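Local coordinates for protein killer cell lectin-like receptor 3 (Mus musculus, PDB 3C8J) that serves on natural killer cells as a disulfide-linked homodimeric receptor for class I MHC molecules, at residues Pro114-Glu119 against Trp151-Ser157. The protein carries 4 engineered substitutions. Coordinates in Å, arbitrary orientation, origin at the centre of the assembly. Numbering follows the deposited sequence.
Sequences PILKIE and WIDNGPS
In the C-type lectin-like domain of this receptor, the link between helices 101-110 and 121-130 lies against the loop that leaves strand 148-151 and runs to helix 160-164; the contact thus ties that link to the loop entering region 161-170, implicated in MHC class I binding. Residues 114-118 are extended and Glu119 turns helical in phi/psi, whereas Trp151-Asn154 form a type I turn closed by a hydrogen bond from Asn154 N to Trp151 O (3.2 Å). The CA atoms of Lys117 and Trp151 are 6.4 Å apart, those of Glu119 and Ser157 5.1 Å. Trp151, in the m rotamer, lays its indole against the link, with Ile118 O over one face and Leu116 O at the edge, 3.9 Å from CZ3; CE3 is 3.8 Å from Lys117 CA, CH2 4.2 Å from Ile118 CB, and NE1 is hydrogen-bonded to Asp160. Ile152 points its CA-CB bond toward the link and packs on Ile115, with CD1 3.6 Å from Ile115 CG2 and CG2 3.3 Å from Ile115 O, extending the apolar layer that Ile115 shares with helix 101-110. Next, Asp153 (chi1 p) makes an Asx turn, OD1 accepting from Gly155 N at 2.7 Å, and the same oxygen forms a salt bridge with Lys117 NZ at 3.0 Å. The long lysine side chain thus reaches into the curl of the loop, where NZ also lies 3.1 Å from Gly155 O and donates to Pro156 O at 2.6 Å. Ser157 lies just before the turn into helix 160-164: its OG, hydrogen-bonded also by Leu159 N, donates to Ile118 O at 2.7 Å.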
# COMPACT_ATOMS: atom_id res chain seq x y z
N PRO A 114 -2.65 -10.63 -12.87
CA PRO A 114 -2.15 -10.46 -14.23
C PRO A 114 -1.10 -9.35 -14.40
O PRO A 114 -0.96 -8.49 -13.54
CB PRO A 114 -3.42 -10.16 -15.05
CG PRO A 114 -4.61 -10.48 -14.09
CD PRO A 114 -4.05 -10.17 -12.73
N ILE A 115 -0.36 -9.39 -15.50
CA ILE A 115 0.69 -8.41 -15.79
C ILE A 115 0.13 -6.99 -15.67
O ILE A 115 -1.02 -6.73 -16.02
CB ILE A 115 1.40 -8.72 -17.15
CG1 ILE A 115 2.60 -7.81 -17.42
CG2 ILE A 115 0.41 -8.75 -18.34
CD1 ILE A 115 3.33 -8.14 -18.74
N LEU A 116 0.94 -6.07 -15.15
CA LEU A 116 0.45 -4.76 -14.72
C LEU A 116 -0.28 -3.91 -15.74
O LEU A 116 0.20 -3.69 -16.85
CB LEU A 116 1.56 -3.94 -14.09
CG LEU A 116 1.16 -2.60 -13.50
CD1 LEU A 116 0.25 -2.75 -12.29
CD2 LEU A 116 2.37 -1.78 -13.17
N LYS A 117 -1.44 -3.43 -15.33
CA LYS A 117 -2.11 -2.32 -15.97
C LYS A 117 -1.96 -1.08 -15.09
O LYS A 117 -2.21 -1.13 -13.89
CB LYS A 117 -3.58 -2.68 -16.24
CG LYS A 117 -4.52 -1.49 -16.35
CD LYS A 117 -5.33 -1.54 -17.65
CE LYS A 117 -6.56 -0.70 -17.51
NZ LYS A 117 -7.13 -0.39 -18.83
N ILE A 118 -1.52 0.02 -15.68
CA ILE A 118 -1.35 1.28 -14.94
C ILE A 118 -2.51 2.20 -15.29
O ILE A 118 -2.77 2.42 -16.46
CB ILE A 118 0.00 1.97 -15.24
CG1 ILE A 118 1.17 1.04 -14.88
CG2 ILE A 118 0.12 3.24 -14.43
CD1 ILE A 118 2.58 1.64 -15.04
N GLU A 119 -3.20 2.71 -14.27
CA GLU A 119 -4.41 3.50 -14.46
C GLU A 119 -4.15 4.97 -14.74
O GLU A 119 -4.75 5.55 -15.64
CB GLU A 119 -5.38 3.37 -13.28
CG GLU A 119 -5.88 1.96 -13.03
CD GLU A 119 -6.75 1.39 -14.15
OE1 GLU A 119 -7.01 2.10 -15.17
OE2 GLU A 119 -7.18 0.21 -14.01
N TRP A 151 -3.52 -2.68 -23.57
CA TRP A 151 -3.34 -3.15 -22.21
C TRP A 151 -3.76 -4.61 -22.07
O TRP A 151 -4.47 -5.15 -22.91
CB TRP A 151 -4.11 -2.26 -21.23
CG TRP A 151 -3.49 -0.91 -21.17
CD1 TRP A 151 -3.89 0.19 -21.84
CD2 TRP A 151 -2.32 -0.54 -20.44
NE1 TRP A 151 -3.06 1.23 -21.56
CE2 TRP A 151 -2.08 0.81 -20.71
CE3 TRP A 151 -1.45 -1.22 -19.58
CZ2 TRP A 151 -1.01 1.51 -20.15
CZ3 TRP A 151 -0.39 -0.53 -19.02
CH2 TRP A 151 -0.18 0.82 -19.31
N ILE A 152 -3.29 -5.24 -21.00
CA ILE A 152 -3.62 -6.62 -20.73
C ILE A 152 -5.13 -6.88 -20.73
O ILE A 152 -5.58 -7.92 -21.22
CB ILE A 152 -2.98 -7.09 -19.40
CG1 ILE A 152 -3.31 -8.57 -19.15
CG2 ILE A 152 -3.39 -6.17 -18.23
CD1 ILE A 152 -2.65 -9.52 -20.12
N ASP A 153 -5.90 -5.93 -20.19
CA ASP A 153 -7.35 -6.08 -20.04
C ASP A 153 -8.20 -5.52 -21.19
O ASP A 153 -9.42 -5.64 -21.16
CB ASP A 153 -7.82 -5.51 -18.68
CG ASP A 153 -7.82 -3.98 -18.62
OD1 ASP A 153 -7.48 -3.30 -19.62
OD2 ASP A 153 -8.17 -3.43 -17.55
N ASN A 154 -7.54 -4.91 -22.18
CA ASN A 154 -8.20 -4.26 -23.35
C ASN A 154 -9.02 -3.02 -23.01
O ASN A 154 -9.81 -2.55 -23.83
CB ASN A 154 -9.05 -5.25 -24.14
CG ASN A 154 -8.21 -6.31 -24.80
OD1 ASN A 154 -8.09 -7.42 -24.30
ND2 ASN A 154 -7.60 -5.96 -25.93
N GLY A 155 -8.83 -2.51 -21.80
CA GLY A 155 -9.50 -1.31 -21.35
C GLY A 155 -8.64 -0.09 -21.65
O GLY A 155 -7.46 -0.23 -21.94
N PRO A 156 -9.24 1.11 -21.59
CA PRO A 156 -8.44 2.31 -21.68
C PRO A 156 -7.71 2.59 -20.36
O PRO A 156 -8.05 2.01 -19.32
CB PRO A 156 -9.47 3.40 -21.98
CG PRO A 156 -10.70 2.93 -21.33
CD PRO A 156 -10.68 1.42 -21.43
N SER A 157 -6.71 3.46 -20.44
CA SER A 157 -5.99 3.93 -19.28
C SER A 157 -5.78 5.43 -19.43
O SER A 157 -5.66 5.94 -20.54
CB SER A 157 -4.65 3.22 -19.19
OG SER A 157 -3.71 4.01 -18.49